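Local coordinates for protein teicoplanin pseudoaglycone deacetylases Orf2 (PDB 3DFF) that probably removes the acetyl group from the teicoplanin pseudoaglycone during antibiotic biosynthesis, acting as a zinc-dependent deacetylase, at residues D138-I143 / L172-E177; A156-H161 / V192-A197; E186-A191 / D248-Q253; A225-S230 / N242-L247. All coordinates share one frame; numbering follows the deposited sequence. Where two conformers were deposited one is given.

Contact 1 of 4, residues D138-I143 / L172-E177; sequences DDIRSI and LFATHE
The guanidinium of Arg141 has Glu177 OE1 over one of its faces. The guanidinium and carboxylate planes are nearly parallel, 13° apart. Glu177 OE1 is 3.1 Å from Arg141 NH1, but it stands well out of the guanidinium plane. No N-H points at it, so this salt bridge rests on charge alone. Ala174 CA approaches the same group obliquely. Asp138, one helical turn before Arg141, sits beside NH2 and completes a salt-bridge network. Its OD1 is modelled unusually close to NH2, so the strength of that link is doubtful.

The contact is a helix-helix packing in the alpha/beta fold of the PIG-L deacetylase family. Helices 126-147 and 162-178 lie on the chain before and after strand 151-155. Over these short segments their axes come within 8.7 Å and cross at -42°. Arg141 and Ala174 are the closest backbone pair, with CA atoms 5.4 Å apart. The small Ala174 suits this close approach: its methyl packs against Ile140 and the stem of Arg141.

Arg141 is bent at chi3 (-64°), which turns the guanidinium back over the helix toward both acids. The charged network lies toward the solvent side, with Glu177 exposed. The apolar layer beneath it is buried. There Ile140 leans on Tyr41 of strand 37-42 and on Ala170 and Ala171 of the opposing helix. Ala174 CB is shared by both layers. It meets Arg141 CG at 3.8 Å and Ile140 CG2 at 3.7 Å.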
loop_
_atom_site.group_PDB
_atom_site.type_symbol
_atom_site.label_atom_id
_atom_site.label_comp_id
_atom_site.label_asym_id
_atom_site.label_seq_id
_atom_site.Cartn_x
_atom_site.Cartn_y
_atom_site.Cartn_z
ATOM N N ASP A 138 4.506 -7.416 -14.740
ATOM C CA ASP A 138 5.378 -8.568 -15.041
ATOM C C ASP A 138 5.780 -9.275 -13.756
ATOM O O ASP A 138 5.680 -10.507 -13.641
ATOM C CB ASP A 138 6.650 -8.134 -15.788
ATOM C CG ASP A 138 6.401 -7.732 -17.234
ATOM O OD1 ASP A 138 5.264 -7.863 -17.739
ATOM O OD2 ASP A 138 7.373 -7.273 -17.891
ATOM N N ASP A 139 6.274 -8.501 -12.787
ATOM C CA ASP A 139 6.705 -9.050 -11.509
ATOM C C ASP A 139 5.558 -9.705 -10.736
ATOM O O ASP A 139 5.733 -10.767 -10.136
ATOM C CB ASP A 139 7.395 -7.972 -10.662
ATOM C CG ASP A 139 8.822 -7.723 -11.104
ATOM O OD1 ASP A 139 9.147 -8.013 -12.269
ATOM O OD2 ASP A 139 9.620 -7.261 -10.277
ATOM N N ILE A 140 4.382 -9.091 -10.763
ATOM C CA ILE A 140 3.227 -9.690 -10.097
ATOM C C ILE A 140 2.832 -11.001 -10.764
ATOM O O ILE A 140 2.522 -11.962 -10.056
ATOM C CB ILE A 140 2.018 -8.730 -9.992
ATOM C CG1 ILE A 140 2.384 -7.509 -9.140
ATOM C CG2 ILE A 140 0.810 -9.457 -9.367
ATOM C CD1 ILE A 140 1.350 -6.373 -9.251
ATOM N N ARG A 141 2.875 -11.045 -12.097
ATOM C CA ARG A 141 2.584 -12.293 -12.826
ATOM C C ARG A 141 3.536 -13.402 -12.417
ATOM O O ARG A 141 3.107 -14.534 -12.174
ATOM C CB ARG A 141 2.626 -12.061 -14.330
ATOM C CG ARG A 141 1.287 -11.554 -14.882
ATOM C CD ARG A 141 1.239 -11.605 -16.400
ATOM N NE ARG A 141 2.231 -10.708 -16.989
ATOM C CZ ARG A 141 2.025 -9.415 -17.226
ATOM N NH1 ARG A 141 0.848 -8.857 -16.976
ATOM N NH2 ARG A 141 2.990 -8.679 -17.745
ATOM N N SER A 142 4.815 -13.061 -12.281
ATOM C CA SER A 142 5.835 -14.019 -11.857
ATOM C C SER A 142 5.541 -14.544 -10.461
ATOM O O SER A 142 5.611 -15.748 -10.223
ATOM C CB SER A 142 7.228 -13.391 -11.928
ATOM O OG SER A 142 7.521 -13.045 -13.266
ATOM N N ILE A 143 5.168 -13.646 -9.546
ATOM C CA ILE A 143 4.872 -14.021 -8.178
ATOM C C ILE A 143 3.595 -14.871 -8.098
ATOM O O ILE A 143 3.535 -15.823 -7.323
ATOM C CB ILE A 143 4.805 -12.775 -7.255
ATOM C CG1 ILE A 143 6.194 -12.147 -7.137
ATOM C CG2 ILE A 143 4.279 -13.127 -5.876
ATOM C CD1 ILE A 143 6.160 -10.682 -6.746
ATOM N N LEU A 172 -4.383 -5.374 -11.134
ATOM C CA LEU A 172 -5.621 -5.647 -11.888
ATOM C C LEU A 172 -5.271 -6.346 -13.200
ATOM O O LEU A 172 -5.886 -7.363 -13.555
ATOM C CB LEU A 172 -6.411 -4.372 -12.146
ATOM C CG LEU A 172 -7.027 -3.750 -10.882
ATOM C CD1 LEU A 172 -7.826 -2.496 -11.277
ATOM C CD2 LEU A 172 -7.924 -4.705 -10.093
ATOM N N PHE A 173 -4.273 -5.818 -13.905
ATOM C CA PHE A 173 -3.860 -6.408 -15.178
ATOM C C PHE A 173 -3.339 -7.830 -14.987
ATOM O O PHE A 173 -3.733 -8.745 -15.733
ATOM C CB PHE A 173 -2.806 -5.537 -15.885
ATOM C CG PHE A 173 -3.267 -4.134 -16.192
ATOM C CD1 PHE A 173 -4.602 -3.850 -16.458
ATOM C CD2 PHE A 173 -2.341 -3.084 -16.246
ATOM C CE1 PHE A 173 -5.013 -2.551 -16.749
ATOM C CE2 PHE A 173 -2.749 -1.791 -16.533
ATOM C CZ PHE A 173 -4.089 -1.520 -16.780
ATOM N N ALA A 174 -2.464 -8.017 -14.003
ATOM C CA ALA A 174 -1.831 -9.315 -13.776
ATOM C C ALA A 174 -2.883 -10.348 -13.371
ATOM O O ALA A 174 -2.931 -11.424 -13.957
ATOM C CB ALA A 174 -0.725 -9.213 -12.730
ATOM N N THR A 175 -3.746 -10.004 -12.409
ATOM C CA THR A 175 -4.790 -10.932 -11.931
ATOM C C THR A 175 -5.811 -11.241 -13.021
ATOM O O THR A 175 -6.355 -12.354 -13.075
ATOM C CB THR A 175 -5.540 -10.429 -10.659
ATOM O OG1 THR A 175 -6.144 -9.148 -10.919
ATOM C CG2 THR A 175 -4.619 -10.389 -9.439
ATOM N N HIS A 176 -6.074 -10.273 -13.890
ATOM C CA HIS A 176 -6.994 -10.496 -14.997
ATOM C C HIS A 176 -6.418 -11.533 -15.953
ATOM O O HIS A 176 -7.097 -12.513 -16.305
ATOM C CB HIS A 176 -7.268 -9.185 -15.718
ATOM C CG HIS A 176 -8.242 -9.303 -16.838
ATOM N ND1 HIS A 176 -8.152 -8.537 -17.977
ATOM C CD2 HIS A 176 -9.325 -10.101 -17.001
ATOM C CE1 HIS A 176 -9.148 -8.848 -18.792
ATOM N NE2 HIS A 176 -9.873 -9.791 -18.219
ATOM N N GLU A 177 -5.170 -11.323 -16.360
ATOM C CA GLU A 177 -4.491 -12.232 -17.286
ATOM C C GLU A 177 -4.377 -13.629 -16.706
ATOM O O GLU A 177 -4.578 -14.617 -17.430
ATOM C CB GLU A 177 -3.110 -11.701 -17.647
ATOM C CG GLU A 177 -3.159 -10.487 -18.557
ATOM C CD GLU A 177 -1.799 -9.875 -18.820
ATOM O OE1 GLU A 177 -0.794 -10.624 -18.913
ATOM O OE2 GLU A 177 -1.745 -8.631 -18.949
#

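Contact 2 of 4, residues A156-H161 / V192-A197; sequences AAIGEH and VFKSGA
Ile158 meets Lys194 and Gly196 where two loops pass each other. Its own loop is a type II beta turn from Ala157 to Glu160, between strand 151-155 and helix 162-178. Neither segment is regular helix or strand.

From CB the Ile158 side chain forks. CG2 takes the branch toward Lys194 and packs on its CB at 3.8 Å. CG1 lies beside the backbone N (chi1 -68°), and this sends the longer branch to Gly196. CG1 sits 3.5 Å from Gly196 O. CD1, at the tip, is 3.7 Å from the same oxygen and 4.1 Å from Gly196 CA. Ile158 and Lys194 run past each other in opposite directions. On its other sides Ile158 is covered by Glu186, Val198 and Trp265, so it is buried.

Gly159 continues the contact with backbone alone, its CA 4.0 Å from Lys194 CG. It has a positive phi, as the third position of a type II turn commonly does. Gly196 also has a positive phi. Lys194 bends at chi2, and its aliphatic part does the touching. Its NZ remains 6.8 Å from Glu160 OE1.

Ile158 N also makes a weak hydrogen bond to Asp187 OD2. The turn leads straight to His161, the N-cap of helix 162-178, which carries the zinc ligand His164. No direct hydrogen bond joins segments 156-161 and 192-197. A water bridges them instead, donating to Glu160 OE1 at 3.1 Å and to Ala197 O at 2.7 Å.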
loop_
_atom_site.group_PDB
_atom_site.type_symbol
_atom_site.label_atom_id
_atom_site.label_comp_id
_atom_site.label_asym_id
_atom_site.label_seq_id
_atom_site.Cartn_x
_atom_site.Cartn_y
_atom_site.Cartn_z
ATOM N N ALA A 156 -6.983 0.233 -3.112
ATOM C CA ALA A 156 -7.876 0.990 -3.985
ATOM C C ALA A 156 -7.235 2.255 -4.580
ATOM O O ALA A 156 -7.750 2.797 -5.556
ATOM C CB ALA A 156 -9.152 1.381 -3.207
ATOM N N ALA A 157 -6.137 2.713 -3.980
ATOM C CA ALA A 157 -5.474 3.970 -4.343
ATOM C C ALA A 157 -6.367 5.186 -4.072
ATOM O O ALA A 157 -6.285 6.194 -4.760
ATOM C CB ALA A 157 -4.933 3.967 -5.811
ATOM N N ILE A 158 -7.193 5.085 -3.038
ATOM C CA ILE A 158 -7.823 6.283 -2.478
ATOM C C ILE A 158 -6.697 7.219 -2.032
ATOM O O ILE A 158 -5.718 6.780 -1.414
ATOM C CB ILE A 158 -8.756 5.903 -1.325
ATOM C CG1 ILE A 158 -9.958 5.126 -1.872
ATOM C CG2 ILE A 158 -9.225 7.145 -0.527
ATOM C CD1 ILE A 158 -10.688 4.291 -0.814
ATOM N N GLY A 159 -6.817 8.503 -2.388
ATOM C CA GLY A 159 -5.748 9.458 -2.115
ATOM C C GLY A 159 -4.852 9.732 -3.309
ATOM O O GLY A 159 -4.055 10.673 -3.282
ATOM N N GLU A 160 -4.961 8.877 -4.334
ATOM C CA GLU A 160 -4.350 9.082 -5.660
ATOM C C GLU A 160 -2.813 9.155 -5.660
ATOM O O GLU A 160 -2.222 9.796 -6.544
ATOM C CB GLU A 160 -4.965 10.312 -6.373
ATOM C CG GLU A 160 -6.484 10.212 -6.612
ATOM C CD GLU A 160 -7.093 11.461 -7.254
ATOM O OE1 GLU A 160 -8.283 11.740 -6.990
ATOM O OE2 GLU A 160 -6.402 12.156 -8.021
ATOM N N HIS A 161 -2.155 8.499 -4.698
ATOM C CA HIS A 161 -0.687 8.467 -4.715
ATOM C C HIS A 161 -0.272 7.692 -5.974
ATOM O O HIS A 161 -0.763 6.570 -6.213
ATOM C CB HIS A 161 -0.091 7.803 -3.477
ATOM C CG HIS A 161 1.404 7.884 -3.424
ATOM N ND1 HIS A 161 2.078 8.593 -2.452
ATOM C CD2 HIS A 161 2.357 7.350 -4.228
ATOM C CE1 HIS A 161 3.379 8.488 -2.659
ATOM N NE2 HIS A 161 3.575 7.748 -3.738
ATOM N N VAL A 192 -9.736 8.548 5.465
ATOM C CA VAL A 192 -10.306 9.407 6.512
ATOM C C VAL A 192 -10.415 10.842 5.972
ATOM O O VAL A 192 -11.245 11.638 6.440
ATOM C CB VAL A 192 -9.471 9.318 7.838
ATOM C CG1 VAL A 192 -9.966 10.312 8.907
ATOM C CG2 VAL A 192 -9.514 7.906 8.398
ATOM N N PHE A 193 -9.608 11.153 4.962
ATOM C CA PHE A 193 -9.536 12.507 4.397
ATOM C C PHE A 193 -9.979 12.644 2.947
ATOM O O PHE A 193 -9.894 13.744 2.397
ATOM C CB PHE A 193 -8.110 13.057 4.467
ATOM C CG PHE A 193 -7.451 12.860 5.771
ATOM C CD1 PHE A 193 -7.730 13.708 6.843
ATOM C CD2 PHE A 193 -6.533 11.837 5.939
ATOM C CE1 PHE A 193 -7.109 13.526 8.075
ATOM C CE2 PHE A 193 -5.910 11.645 7.160
ATOM C CZ PHE A 193 -6.197 12.494 8.236
ATOM N N LYS A 194 -10.422 11.549 2.324
ATOM C CA LYS A 194 -10.812 11.564 0.900
ATOM C C LYS A 194 -12.195 10.970 0.663
ATOM O O LYS A 194 -12.686 10.188 1.483
ATOM C CB LYS A 194 -9.767 10.834 0.050
ATOM C CG LYS A 194 -8.354 11.358 0.193
ATOM C CD LYS A 194 -8.176 12.699 -0.512
ATOM C CE LYS A 194 -6.816 13.295 -0.223
ATOM N NZ LYS A 194 -6.615 14.522 -1.052
ATOM N N SER A 195 -12.826 11.326 -0.460
ATOM C CA SER A 195 -14.224 10.940 -0.717
ATOM C C SER A 195 -14.426 9.430 -0.758
ATOM O O SER A 195 -15.480 8.922 -0.333
ATOM C CB SER A 195 -14.746 11.561 -2.017
ATOM O OG SER A 195 -14.149 10.952 -3.153
ATOM N N GLY A 196 -13.423 8.724 -1.277
ATOM C CA GLY A 196 -13.485 7.276 -1.415
ATOM C C GLY A 196 -13.597 6.803 -2.857
ATOM O O GLY A 196 -13.205 5.680 -3.172
ATOM N N ALA A 197 -14.110 7.660 -3.736
ATOM C CA ALA A 197 -14.315 7.267 -5.137
ATOM C C ALA A 197 -12.978 7.152 -5.864
ATOM O O ALA A 197 -12.087 7.973 -5.654
ATOM C CB ALA A 197 -15.233 8.262 -5.846
HETATM O O HOH W 1 -9.711 9.026 -6.413
#

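Contact 3 of 4, residues E186-A191 / D248-Q253; sequences EDLPYA and DEHARQ
Glu186 and His250 both send their side chains out anti to the backbone N, with chi1 at -174° for Glu186 and -177° for His250. Glu186 stays extended beyond CG. The two side chains come from opposite directions. The backbones stay well apart: the nearest CA atoms, Ala191 CA and His250 CA, are 8.6 Å from each other. His250 NE2 donates to Glu186 OE1 at 2.7 Å, with an N-H...O angle of 155°. The oxygen lies at the ring edge, close to the ring plane. Seen from the acid, the donor comes from above the carboxylate plane, and the carboxylate and ring planes are well tilted against each other. The second oxygen, OE2, is 3.2 Å from NE2.

Apolar groups also touch the imidazole. Leu188 CD2 comes to 4.0 Å from His250 CD2, crossing it at a slant. Ala191 CB is 4.3 Å from His250 CE1. Both lie on the same side of the ring plane, Leu188 toward the CD2 end and Ala191 toward the CE1 end.

The loop 186-191 is shaped by a cis peptide before Pro189 and by the bond from Ala191 N to Asp187 O. Asp187 accepts from ND1 of His164, a ligand of the bound zinc, so it acts as a second-shell residue of that site. Leu188 N is held by Ser23 OG.

The contact links the loop after strand 182-185 to helix 243-254. It is a His-carboxylate pair at an additional zinc site, apart from the one formed by His16, Asp19 and His164. Both residues have been seen to bind zinc in this protein, although none is bound between them in this chain.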
loop_
_atom_site.group_PDB
_atom_site.type_symbol
_atom_site.label_atom_id
_atom_site.label_comp_id
_atom_site.label_asym_id
_atom_site.label_seq_id
_atom_site.Cartn_x
_atom_site.Cartn_y
_atom_site.Cartn_z
ATOM N N GLU A 186 -9.572 -0.464 1.403
ATOM C CA GLU A 186 -9.710 0.973 1.545
ATOM C C GLU A 186 -8.403 1.529 2.100
ATOM O O GLU A 186 -8.003 1.161 3.215
ATOM C CB GLU A 186 -10.884 1.249 2.494
ATOM C CG GLU A 186 -11.208 2.701 2.612
ATOM C CD GLU A 186 -12.311 2.970 3.625
ATOM O OE1 GLU A 186 -12.339 2.309 4.690
ATOM O OE2 GLU A 186 -13.151 3.853 3.346
ATOM N N ASP A 187 -7.715 2.384 1.328
ATOM C CA ASP A 187 -6.400 2.883 1.766
ATOM C C ASP A 187 -6.553 3.661 3.064
ATOM O O ASP A 187 -7.311 4.624 3.102
ATOM C CB ASP A 187 -5.736 3.801 0.722
ATOM C CG ASP A 187 -5.694 3.196 -0.661
ATOM O OD1 ASP A 187 -4.559 3.043 -1.181
ATOM O OD2 ASP A 187 -6.767 2.893 -1.234
ATOM N N LEU A 188 -5.839 3.234 4.100
ATOM C CA LEU A 188 -5.786 3.976 5.369
ATOM C C LEU A 188 -4.387 4.502 5.660
ATOM O O LEU A 188 -3.392 3.840 5.341
ATOM C CB LEU A 188 -6.263 3.095 6.532
ATOM C CG LEU A 188 -7.682 2.537 6.397
ATOM C CD1 LEU A 188 -7.974 1.583 7.526
ATOM C CD2 LEU A 188 -8.704 3.675 6.417
ATOM N N PRO A 189 -4.289 5.683 6.288
ATOM C CA PRO A 189 -5.416 6.500 6.773
ATOM C C PRO A 189 -6.049 7.423 5.727
ATOM O O PRO A 189 -6.959 8.172 6.064
ATOM C CB PRO A 189 -4.757 7.335 7.874
ATOM C CG PRO A 189 -3.373 7.576 7.342
ATOM C CD PRO A 189 -2.992 6.290 6.623
ATOM N N TYR A 190 -5.615 7.331 4.470
ATOM C CA TYR A 190 -6.064 8.212 3.371
ATOM C C TYR A 190 -7.569 8.400 3.323
ATOM O O TYR A 190 -8.074 9.490 3.063
ATOM C CB TYR A 190 -5.687 7.617 2.018
ATOM C CG TYR A 190 -4.254 7.756 1.587
ATOM C CD1 TYR A 190 -3.782 8.951 1.045
ATOM C CD2 TYR A 190 -3.380 6.667 1.661
ATOM C CE1 TYR A 190 -2.465 9.068 0.607
ATOM C CE2 TYR A 190 -2.059 6.772 1.221
ATOM C CZ TYR A 190 -1.616 7.971 0.693
ATOM O OH TYR A 190 -0.321 8.077 0.257
ATOM N N ALA A 191 -8.292 7.309 3.540
ATOM C CA ALA A 191 -9.749 7.319 3.367
ATOM C C ALA A 191 -10.448 8.195 4.405
ATOM O O ALA A 191 -11.627 8.528 4.251
ATOM C CB ALA A 191 -10.291 5.919 3.400
ATOM N N ASP A 248 -10.106 3.952 14.583
ATOM C CA ASP A 248 -11.229 3.389 15.345
ATOM C C ASP A 248 -12.552 4.059 14.956
ATOM O O ASP A 248 -13.561 3.377 14.791
ATOM C CB ASP A 248 -10.983 3.568 16.841
ATOM C CG ASP A 248 -10.102 2.469 17.441
ATOM O OD1 ASP A 248 -9.983 1.376 16.846
ATOM O OD2 ASP A 248 -9.549 2.701 18.540
ATOM N N GLU A 249 -12.522 5.384 14.816
ATOM C CA GLU A 249 -13.709 6.160 14.472
ATOM C C GLU A 249 -14.174 5.837 13.059
ATOM O O GLU A 249 -15.370 5.720 12.793
ATOM C CB GLU A 249 -13.436 7.659 14.621
ATOM C CG GLU A 249 -14.625 8.596 14.256
ATOM C CD GLU A 249 -15.958 8.240 14.948
ATOM O OE1 GLU A 249 -15.953 7.519 15.975
ATOM O OE2 GLU A 249 -17.020 8.691 14.459
ATOM N N HIS A 250 -13.214 5.636 12.160
ATOM C CA HIS A 250 -13.556 5.308 10.799
ATOM C C HIS A 250 -14.271 3.966 10.739
ATOM O O HIS A 250 -15.288 3.830 10.063
ATOM C CB HIS A 250 -12.299 5.300 9.917
ATOM C CG HIS A 250 -12.597 5.036 8.476
ATOM N ND1 HIS A 250 -13.127 5.996 7.638
ATOM C CD2 HIS A 250 -12.455 3.918 7.729
ATOM C CE1 HIS A 250 -13.290 5.477 6.434
ATOM N NE2 HIS A 250 -12.900 4.217 6.465
ATOM N N ALA A 251 -13.723 2.971 11.440
ATOM C CA ALA A 251 -14.344 1.659 11.529
ATOM C C ALA A 251 -15.727 1.766 12.164
ATOM O O ALA A 251 -16.660 1.131 11.698
ATOM C CB ALA A 251 -13.479 0.729 12.331
ATOM N N ARG A 252 -15.845 2.571 13.218
ATOM C CA ARG A 252 -17.126 2.703 13.922
ATOM C C ARG A 252 -18.207 3.289 12.999
ATOM O O ARG A 252 -19.351 2.834 13.018
ATOM C CB ARG A 252 -16.969 3.541 15.193
ATOM C CG ARG A 252 -18.171 3.487 16.134
ATOM C CD ARG A 252 -18.252 4.738 17.010
ATOM N NE ARG A 252 -18.504 5.931 16.203
ATOM C CZ ARG A 252 -19.672 6.233 15.630
ATOM N NH1 ARG A 252 -20.733 5.446 15.776
ATOM N NH2 ARG A 252 -19.777 7.332 14.899
ATOM N N GLN A 253 -17.839 4.274 12.181
ATOM C CA GLN A 253 -18.754 4.838 11.170
ATOM C C GLN A 253 -19.386 3.778 10.275
ATOM O O GLN A 253 -20.573 3.844 9.954
ATOM C CB GLN A 253 -18.002 5.782 10.245
ATOM C CG GLN A 253 -17.805 7.152 10.759
ATOM C CD GLN A 253 -17.131 8.055 9.735
ATOM O OE1 GLN A 253 -16.709 9.161 10.060
ATOM N NE2 GLN A 253 -17.020 7.580 8.489
#

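Contact 4 of 4, residues A225-S230 / N242-L247; sequences AVERYS and NLFDRL
Val226 and Phe244 form the tight half of this contact. Their side chains approach from opposite directions. Val226 CB lies in the plane of the phenyl ring, at its edge, 3.9 Å from Phe244 CE1. Val226 CG1 reaches Phe244 CZ at 3.8 Å and also touches Leu243 CD2 at 4.0 Å. CG1 is anti to the backbone N (chi1 171°), which carries this methyl into the angle between the two residues. Val226 and Leu243 are both buried.

The solvent side is looser. Glu227 is exposed and offers Phe244 its aliphatic part, with CG 3.9 Å from CZ at the ring edge. Its OE2 lies 3.9 Å from CE2, and the carboxylate stands steeply against the ring, the planes being 78° apart. No hydrogen bond crosses between the segments.

Polar bonds instead fix the start of the second helix. Arg246 grips Asn242 OD1 side-on, through NE at 2.7 Å and NH2 at 3.0 Å. Both donors come from the same face of the amide.

The contact joins the C-terminal part of helix 216-226 and the turn after it to the first turn of helix 243-254. Phe223 of helix 216-226 stacks on the Phe244 ring, and Met233 of helix 233-237 touches Val226. Val21 and Leu22 of helix 19-33 also pack on Val226, while Tyr229 OH hydrogen-bonds to Asp79 of helix 71-85.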
loop_
_atom_site.group_PDB
_atom_site.type_symbol
_atom_site.label_atom_id
_atom_site.label_comp_id
_atom_site.label_asym_id
_atom_site.label_seq_id
_atom_site.Cartn_x
_atom_site.Cartn_y
_atom_site.Cartn_z
ATOM N N ALA A 225 1.227 -3.901 15.280
ATOM C CA ALA A 225 2.024 -4.058 14.052
ATOM C C ALA A 225 2.298 -2.703 13.397
ATOM O O ALA A 225 3.435 -2.410 13.008
ATOM C CB ALA A 225 1.349 -5.007 13.078
ATOM N N VAL A 226 1.267 -1.869 13.282
ATOM C CA VAL A 226 1.459 -0.508 12.791
ATOM C C VAL A 226 2.584 0.193 13.563
ATOM O O VAL A 226 3.439 0.863 12.973
ATOM C CB VAL A 226 0.141 0.308 12.857
ATOM C CG1 VAL A 226 0.388 1.779 12.559
ATOM C CG2 VAL A 226 -0.893 -0.267 11.915
ATOM N N GLU A 227 2.647 -0.010 14.881
ATOM C CA GLU A 227 3.672 0.647 15.675
ATOM C C GLU A 227 5.106 0.253 15.321
ATOM O O GLU A 227 6.046 0.946 15.710
ATOM C CB GLU A 227 3.412 0.427 17.169
ATOM C CG GLU A 227 2.144 1.114 17.610
ATOM C CD GLU A 227 1.862 0.945 19.082
ATOM O OE1 GLU A 227 1.903 -0.201 19.579
ATOM O OE2 GLU A 227 1.593 1.968 19.738
ATOM N N ARG A 228 5.273 -0.860 14.607
ATOM C CA ARG A 228 6.601 -1.314 14.214
ATOM C C ARG A 228 7.157 -0.376 13.155
ATOM O O ARG A 228 8.374 -0.285 12.996
ATOM C CB ARG A 228 6.577 -2.751 13.692
ATOM C CG ARG A 228 6.920 -3.796 14.737
ATOM C CD ARG A 228 5.851 -3.888 15.797
ATOM N NE ARG A 228 6.163 -4.923 16.791
ATOM C CZ ARG A 228 5.625 -4.948 18.008
ATOM N NH1 ARG A 228 4.758 -4.008 18.373
ATOM N NH2 ARG A 228 5.963 -5.905 18.869
ATOM N N TYR A 229 6.265 0.323 12.444
ATOM C CA TYR A 229 6.723 1.295 11.432
ATOM C C TYR A 229 7.109 2.603 12.086
ATOM O O TYR A 229 6.455 3.644 11.873
ATOM C CB TYR A 229 5.676 1.509 10.328
ATOM C CG TYR A 229 5.375 0.273 9.529
ATOM C CD1 TYR A 229 6.257 -0.188 8.536
ATOM C CD2 TYR A 229 4.196 -0.443 9.743
ATOM C CE1 TYR A 229 5.954 -1.315 7.765
ATOM C CE2 TYR A 229 3.903 -1.584 9.010
ATOM C CZ TYR A 229 4.788 -2.025 8.019
ATOM O OH TYR A 229 4.464 -3.145 7.313
ATOM N N SER A 230 8.179 2.562 12.877
ATOM C CA SER A 230 8.572 3.720 13.699
ATOM C C SER A 230 8.748 4.959 12.847
ATOM O O SER A 230 8.354 6.049 13.248
ATOM C CB SER A 230 9.878 3.452 14.435
ATOM O OG SER A 230 9.801 2.244 15.158
ATOM N N ASN A 242 -3.233 11.145 16.939
ATOM C CA ASN A 242 -4.495 10.425 17.077
ATOM C C ASN A 242 -4.792 9.419 15.964
ATOM O O ASN A 242 -5.964 9.186 15.648
ATOM C CB ASN A 242 -5.639 11.442 17.135
ATOM C CG ASN A 242 -5.773 12.229 15.843
ATOM O OD1 ASN A 242 -4.848 12.254 15.026
ATOM N ND2 ASN A 242 -6.926 12.868 15.643
ATOM N N LEU A 243 -3.754 8.836 15.359
ATOM C CA LEU A 243 -3.978 7.844 14.295
ATOM C C LEU A 243 -4.948 6.745 14.708
ATOM O O LEU A 243 -5.915 6.479 14.003
ATOM C CB LEU A 243 -2.662 7.220 13.802
ATOM C CG LEU A 243 -2.828 6.104 12.747
ATOM C CD1 LEU A 243 -3.217 6.651 11.372
ATOM C CD2 LEU A 243 -1.574 5.231 12.652
ATOM N N PHE A 244 -4.690 6.094 15.834
ATOM C CA PHE A 244 -5.516 4.951 16.214
ATOM C C PHE A 244 -6.948 5.376 16.533
ATOM O O PHE A 244 -7.897 4.661 16.207
ATOM C CB PHE A 244 -4.859 4.127 17.323
ATOM C CG PHE A 244 -3.559 3.489 16.892
ATOM C CD1 PHE A 244 -3.501 2.750 15.717
ATOM C CD2 PHE A 244 -2.395 3.663 17.629
ATOM C CE1 PHE A 244 -2.315 2.168 15.287
ATOM C CE2 PHE A 244 -1.195 3.078 17.208
ATOM C CZ PHE A 244 -1.164 2.331 16.026
ATOM N N ASP A 245 -7.107 6.560 17.123
ATOM C CA ASP A 245 -8.455 7.110 17.337
ATOM C C ASP A 245 -9.203 7.322 16.017
ATOM O O ASP A 245 -10.385 6.995 15.902
ATOM C CB ASP A 245 -8.386 8.420 18.124
ATOM C CG ASP A 245 -8.088 8.199 19.581
ATOM O OD1 ASP A 245 -8.039 7.028 20.024
ATOM O OD2 ASP A 245 -7.909 9.203 20.297
ATOM N N ARG A 246 -8.504 7.874 15.029
ATOM C CA ARG A 246 -9.100 8.123 13.724
ATOM C C ARG A 246 -9.423 6.830 13.010
ATOM O O ARG A 246 -10.457 6.725 12.369
ATOM C CB ARG A 246 -8.178 9.001 12.877
ATOM C CG ARG A 246 -8.310 10.482 13.209
ATOM C CD ARG A 246 -7.434 11.312 12.320
ATOM N NE ARG A 246 -6.052 11.287 12.788
ATOM C CZ ARG A 246 -5.019 10.834 12.084
ATOM N NH1 ARG A 246 -5.197 10.375 10.854
ATOM N NH2 ARG A 246 -3.804 10.863 12.608
ATOM N N LEU A 247 -8.548 5.836 13.146
ATOM C CA LEU A 247 -8.835 4.512 12.579
ATOM C C LEU A 247 -10.032 3.836 13.259
ATOM O O LEU A 247 -10.870 3.244 12.592
ATOM C CB LEU A 247 -7.594 3.617 12.647
ATOM C CG LEU A 247 -6.381 4.073 11.821
ATOM C CD1 LEU A 247 -5.288 3.016 11.944
ATOM C CD2 LEU A 247 -6.712 4.320 10.352
#

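From the N terminus, the chain first forms strands 9-14, 37-42 and 89-92, and all four contacts follow. Contact 1 opens on helix 126-147 and closes on helix 162-178. Contact 2 opens inside that interval, after strand 151-155, and closes at 192-197, so the two cross. Contact 3 opens at 186-191, before contact 2 closes, and crosses it in turn. It closes on helix 243-254. Contact 4 nests inside contact 3, on the same helix. Contacts 2, 3 and 4 touch one another and join the loops near the zinc to the C-terminal helices. Contact 1 lies across the chain's centre from contacts 3 and 4.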